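Local coordinates for protein glycosyltransferase (Streptomyces halstedii, PDB 3WAD) that belongs to the GT-B clan of glycosyltransferases, enzymes with two facing Rossmann-like domains, and resembles erythromycin biosynthesis protein CIII, at residues H320-I330 and D345-F353. Numbering follows the deposited sequence.
Sequences HGGGGTRTNAI and DEGYVAERF
V349 CG2 lies over one face of the R326 guanidinium and G323 CA over the other, each nearer the edge of the group than its centre; D345 sits at its edge. NH1 gives D345 OD2 a nearly straight bond of 2.9 Å from over the carboxylate face, while NH2 reaches D345 OD1 at 2.8 Å from the syn side but tilted out of the carboxylate plane. This end-on salt bridge is twisted: guanidinium and carboxylate planes lie 50° apart. NH1 also donates to G321 O, which fixes the group's rotation, and D345 OD1 has a second donor in L154 N. The arm of R326 runs straight out from CG to NE (chi3 -176°), which carries the guanidinium across to D345 and leaves CD 3.7 Å from V349 CG1.

The F353 ring takes its neighbours at the rim: I330 CG1 lies in its plane, 3.8 Å from CZ, and R326 CD comes near CE1. At the glycine-rich turn, E346 CB and CG pack on the carbonyls of H320 and G321; its bent side chain puts OE2 at the edge of the H320 ring, while OE1 accepts from W344 N. A water donates to both G321 O and E346 O, bridging the turn before one helix and the first turn of the other.

Segments 323-330 and 346-353 run almost parallel, axes 12.0 Å apart at closest approach and 15° from each other. Helix 323-332 is the beta-alpha-beta crossover between neighbouring parallel strands 314-319 and 336-338; helix 346-355 likewise links 336-338 to 359-361. R326 and F353 touch Q336, and I392 of helix 384-397 packs against I330 and F353.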
ATOM      1  N   HIS B 320     -24.560  -0.583   9.822  1.00 26.46           N
ATOM      2  CA  HIS B 320     -24.777   0.358  10.925  1.00 27.68           C
ATOM      3  C   HIS B 320     -24.416   1.816  10.648  1.00 26.37           C
ATOM      4  O   HIS B 320     -24.483   2.669  11.590  1.00 27.05           O
ATOM      5  CB  HIS B 320     -24.099  -0.115  12.172  1.00 27.35           C
ATOM      6  CG  HIS B 320     -22.642   0.167  12.182  1.00 34.72           C
ATOM      7  ND1 HIS B 320     -21.728  -0.620  11.509  1.00 40.95           N
ATOM      8  CD2 HIS B 320     -21.928   1.166  12.775  1.00 41.20           C
ATOM      9  CE1 HIS B 320     -20.510  -0.132  11.709  1.00 45.78           C
ATOM     10  NE2 HIS B 320     -20.605   0.951  12.473  1.00 45.60           N
ATOM     11  N   GLY B 321     -24.093   2.120   9.381  1.00 24.63           N
ATOM     12  CA  GLY B 321     -23.914   3.510   8.948  1.00 25.26           C
ATOM     13  C   GLY B 321     -22.527   4.147   9.174  1.00 25.62           C
ATOM     14  O   GLY B 321     -22.389   5.380   9.077  1.00 25.83           O
ATOM     15  N   GLY B 322     -21.529   3.317   9.532  1.00 24.66           N
ATOM     16  CA  GLY B 322     -20.139   3.791   9.750  1.00 23.42           C
ATOM     17  C   GLY B 322     -19.492   4.235   8.422  1.00 22.58           C
ATOM     18  O   GLY B 322     -19.946   3.866   7.328  1.00 22.36           O
ATOM     19  N   GLY B 323     -18.419   5.008   8.516  1.00 22.28           N
ATOM     20  CA  GLY B 323     -17.819   5.652   7.327  1.00 22.91           C
ATOM     21  C   GLY B 323     -17.238   4.732   6.317  1.00 24.20           C
ATOM     22  O   GLY B 323     -17.338   4.989   5.103  1.00 23.88           O
ATOM     23  N   GLY B 324     -16.577   3.656   6.774  1.00 25.55           N
ATOM     24  CA  GLY B 324     -15.880   2.762   5.810  1.00 24.42           C
ATOM     25  C   GLY B 324     -16.911   2.116   4.924  1.00 25.03           C
ATOM     26  O   GLY B 324     -16.767   2.059   3.694  1.00 25.39           O
ATOM     27  N   THR B 325     -17.966   1.594   5.555  1.00 24.88           N
ATOM     28  CA  THR B 325     -18.989   0.880   4.801  1.00 24.49           C
ATOM     29  C   THR B 325     -19.847   1.776   3.948  1.00 23.02           C
ATOM     30  O   THR B 325     -20.119   1.423   2.814  1.00 23.21           O
ATOM     31  CB  THR B 325     -19.877   0.018   5.696  1.00 25.69           C
ATOM     32  OG1 THR B 325     -19.034  -0.947   6.346  1.00 30.16           O
ATOM     33  CG2 THR B 325     -20.920  -0.705   4.918  1.00 23.95           C
ATOM     34  N   ARG B 326     -20.224   2.925   4.467  1.00 21.73           N
ATOM     35  CA  ARG B 326     -21.004   3.843   3.655  1.00 23.02           C
ATOM     36  C   ARG B 326     -20.190   4.459   2.500  1.00 23.80           C
ATOM     37  O   ARG B 326     -20.741   4.762   1.450  1.00 24.25           O
ATOM     38  CB  ARG B 326     -21.673   4.922   4.501  1.00 22.14           C
ATOM     39  CG  ARG B 326     -20.745   5.983   4.988  1.00 19.70           C
ATOM     40  CD  ARG B 326     -21.400   6.802   6.077  1.00 22.34           C
ATOM     41  NE  ARG B 326     -20.463   7.878   6.435  1.00 23.45           N
ATOM     42  CZ  ARG B 326     -20.297   8.350   7.659  1.00 22.92           C
ATOM     43  NH1 ARG B 326     -21.019   7.857   8.681  1.00 21.88           N
ATOM     44  NH2 ARG B 326     -19.410   9.331   7.883  1.00 20.51           N
ATOM     45  N   THR B 327     -18.882   4.622   2.672  1.00 24.27           N
ATOM     46  CA  THR B 327     -18.081   5.120   1.565  1.00 22.47           C
ATOM     47  C   THR B 327     -18.023   4.079   0.485  1.00 22.58           C
ATOM     48  O   THR B 327     -18.017   4.436  -0.683  1.00 21.31           O
ATOM     49  CB  THR B 327     -16.660   5.577   1.984  1.00 22.44           C
ATOM     50  OG1 THR B 327     -16.774   6.542   3.007  1.00 22.51           O
ATOM     51  CG2 THR B 327     -15.945   6.255   0.874  1.00 18.54           C
ATOM     52  N   ASN B 328     -18.011   2.783   0.834  1.00 22.16           N
ATOM     53  CA  ASN B 328     -18.103   1.737  -0.172  1.00 22.11           C
ATOM     54  C   ASN B 328     -19.479   1.756  -0.908  1.00 23.82           C
ATOM     55  O   ASN B 328     -19.542   1.612  -2.164  1.00 23.07           O
ATOM     56  CB  ASN B 328     -17.886   0.355   0.482  1.00 21.76           C
ATOM     57  CG  ASN B 328     -16.447  -0.013   0.614  1.00 21.35           C
ATOM     58  OD1 ASN B 328     -15.832  -0.450  -0.330  1.00 22.87           O
ATOM     59  ND2 ASN B 328     -15.899   0.149   1.807  1.00 18.75           N
ATOM     60  N   ALA B 329     -20.565   2.029  -0.173  1.00 23.66           N
ATOM     61  CA  ALA B 329     -21.889   2.064  -0.849  1.00 25.41           C
ATOM     62  C   ALA B 329     -21.938   3.308  -1.764  1.00 26.34           C
ATOM     63  O   ALA B 329     -22.584   3.268  -2.832  1.00 25.64           O
ATOM     64  CB  ALA B 329     -23.029   2.156   0.145  1.00 23.76           C
ATOM     65  N   ILE B 330     -21.296   4.392  -1.317  1.00 26.42           N
ATOM     66  CA  ILE B 330     -21.185   5.603  -2.180  1.00 26.85           C
ATOM     67  C   ILE B 330     -20.434   5.274  -3.463  1.00 27.86           C
ATOM     68  O   ILE B 330     -20.931   5.554  -4.579  1.00 28.53           O
ATOM     69  CB  ILE B 330     -20.497   6.757  -1.480  1.00 26.59           C
ATOM     70  CG1 ILE B 330     -21.389   7.285  -0.369  1.00 23.06           C
ATOM     71  CG2 ILE B 330     -20.185   7.947  -2.491  1.00 28.63           C
ATOM     72  CD1 ILE B 330     -20.861   8.498   0.189  1.00 22.68           C
ATOM     73  N   ASP B 345     -21.223   9.625  13.950  1.00 25.68           N
ATOM     74  CA  ASP B 345     -22.066  10.469  13.086  1.00 25.81           C
ATOM     75  C   ASP B 345     -23.096   9.659  12.340  1.00 25.69           C
ATOM     76  O   ASP B 345     -23.708  10.172  11.393  1.00 26.40           O
ATOM     77  CB  ASP B 345     -21.211  11.186  12.019  1.00 25.33           C
ATOM     78  CG  ASP B 345     -20.414  10.202  11.166  1.00 25.78           C
ATOM     79  OD1 ASP B 345     -19.612  10.641  10.303  1.00 20.54           O
ATOM     80  OD2 ASP B 345     -20.625   8.975  11.355  1.00 23.14           O
ATOM     81  N   GLU B 346     -23.284   8.401  12.728  1.00 25.00           N
ATOM     82  CA  GLU B 346     -24.053   7.512  11.896  1.00 25.80           C
ATOM     83  C   GLU B 346     -25.518   7.948  11.772  1.00 25.42           C
ATOM     84  O   GLU B 346     -26.120   7.790  10.696  1.00 26.70           O
ATOM     85  CB  GLU B 346     -23.979   6.070  12.433  1.00 27.33           C
ATOM     86  CG  GLU B 346     -22.604   5.531  12.528  1.00 26.97           C
ATOM     87  CD  GLU B 346     -22.075   5.680  13.935  1.00 28.90           C
ATOM     88  OE1 GLU B 346     -22.165   6.752  14.577  1.00 28.03           O
ATOM     89  OE2 GLU B 346     -21.598   4.665  14.436  1.00 32.32           O
ATOM     90  N   GLY B 347     -26.097   8.476  12.840  1.00 24.61           N
ATOM     91  CA  GLY B 347     -27.528   8.879  12.862  1.00 25.41           C
ATOM     92  C   GLY B 347     -27.756  10.012  11.863  1.00 26.16           C
ATOM     93  O   GLY B 347     -28.653   9.986  11.013  1.00 28.56           O
ATOM     94  N   TYR B 348     -26.864  10.980  11.923  1.00 26.63           N
ATOM     95  CA  TYR B 348     -27.012  12.213  11.203  1.00 27.11           C
ATOM     96  C   TYR B 348     -26.733  11.983   9.728  1.00 26.13           C
ATOM     97  O   TYR B 348     -27.474  12.464   8.881  1.00 27.14           O
ATOM     98  CB  TYR B 348     -26.094  13.272  11.799  1.00 27.73           C
ATOM     99  CG  TYR B 348     -26.138  14.572  11.016  1.00 31.38           C
ATOM    100  CD1 TYR B 348     -26.844  15.644  11.511  1.00 33.10           C
ATOM    101  CD2 TYR B 348     -25.460  14.710   9.789  1.00 31.26           C
ATOM    102  CE1 TYR B 348     -26.859  16.836  10.849  1.00 32.99           C
ATOM    103  CE2 TYR B 348     -25.462  15.888   9.114  1.00 32.83           C
ATOM    104  CZ  TYR B 348     -26.194  16.939   9.642  1.00 31.86           C
ATOM    105  OH  TYR B 348     -26.216  18.127   9.022  1.00 30.00           O
ATOM    106  N   VAL B 349     -25.696  11.209   9.416  1.00 24.85           N
ATOM    107  CA  VAL B 349     -25.412  10.871   8.020  1.00 23.92           C
ATOM    108  C   VAL B 349     -26.517   9.958   7.460  1.00 25.84           C
ATOM    109  O   VAL B 349     -26.891  10.076   6.291  1.00 24.65           O
ATOM    110  CB  VAL B 349     -24.078  10.202   7.904  1.00 24.44           C
ATOM    111  CG1 VAL B 349     -23.881   9.567   6.488  1.00 23.26           C
ATOM    112  CG2 VAL B 349     -22.948  11.244   8.223  1.00 21.53           C
ATOM    113  N   ALA B 350     -27.060   9.059   8.299  1.00 24.33           N
ATOM    114  CA  ALA B 350     -28.149   8.197   7.814  1.00 26.07           C
ATOM    115  C   ALA B 350     -29.328   9.038   7.253  1.00 27.58           C
ATOM    116  O   ALA B 350     -29.849   8.757   6.172  1.00 26.88           O
ATOM    117  CB  ALA B 350     -28.637   7.222   8.873  1.00 24.88           C
ATOM    118  N   GLU B 351     -29.671  10.112   7.959  1.00 29.96           N
ATOM    119  CA  GLU B 351     -30.807  10.953   7.537  1.00 32.30           C
ATOM    120  C   GLU B 351     -30.492  11.682   6.271  1.00 32.03           C
ATOM    121  O   GLU B 351     -31.367  11.806   5.426  1.00 32.46           O
ATOM    122  CB  GLU B 351     -31.117  11.937   8.625  1.00 32.03           C
ATOM    123  CG  GLU B 351     -32.537  12.327   8.761  1.00 41.44           C
ATOM    124  CD  GLU B 351     -32.694  12.788  10.205  1.00 52.81           C
ATOM    125  OE1 GLU B 351     -31.876  12.249  11.019  1.00 54.61           O
ATOM    126  OE2 GLU B 351     -33.539  13.681  10.521  1.00 56.00           O
ATOM    127  N   ARG B 352     -29.230  12.129   6.108  1.00 31.19           N
ATOM    128  CA  ARG B 352     -28.795  12.756   4.846  1.00 31.87           C
ATOM    129  C   ARG B 352     -29.004  11.837   3.623  1.00 31.75           C
ATOM    130  O   ARG B 352     -29.532  12.255   2.621  1.00 32.04           O
ATOM    131  CB  ARG B 352     -27.349  13.269   4.975  1.00 32.61           C
ATOM    132  CG  ARG B 352     -27.237  14.814   5.179  1.00 37.81           C
ATOM    133  CD  ARG B 352     -27.575  15.263   6.563  1.00 45.42           C
ATOM    134  NE  ARG B 352     -29.019  15.500   6.771  1.00 47.98           N
ATOM    135  CZ  ARG B 352     -29.616  15.458   7.961  1.00 47.54           C
ATOM    136  NH1 ARG B 352     -28.912  15.216   9.047  1.00 48.51           N
ATOM    137  NH2 ARG B 352     -30.915  15.675   8.071  1.00 48.68           N
ATOM    138  N   PHE B 353     -28.618  10.566   3.730  1.00 31.61           N
ATOM    139  CA  PHE B 353     -28.828   9.610   2.657  1.00 31.42           C
ATOM    140  C   PHE B 353     -30.332   9.382   2.422  1.00 31.96           C
ATOM    141  O   PHE B 353     -30.766   9.277   1.271  1.00 29.85           O
ATOM    142  CB  PHE B 353     -28.226   8.259   3.017  1.00 30.73           C
ATOM    143  CG  PHE B 353     -26.725   8.144   2.804  1.00 28.98           C
ATOM    144  CD1 PHE B 353     -25.883   7.906   3.898  1.00 29.65           C
ATOM    145  CD2 PHE B 353     -26.180   8.187   1.521  1.00 30.23           C
ATOM    146  CE1 PHE B 353     -24.504   7.786   3.729  1.00 30.37           C
ATOM    147  CE2 PHE B 353     -24.758   8.059   1.307  1.00 31.95           C
ATOM    148  CZ  PHE B 353     -23.937   7.850   2.405  1.00 30.58           C
TER
HETATM  149  O   HOH W   1     -24.845   6.516   8.291  1.00 23.46           O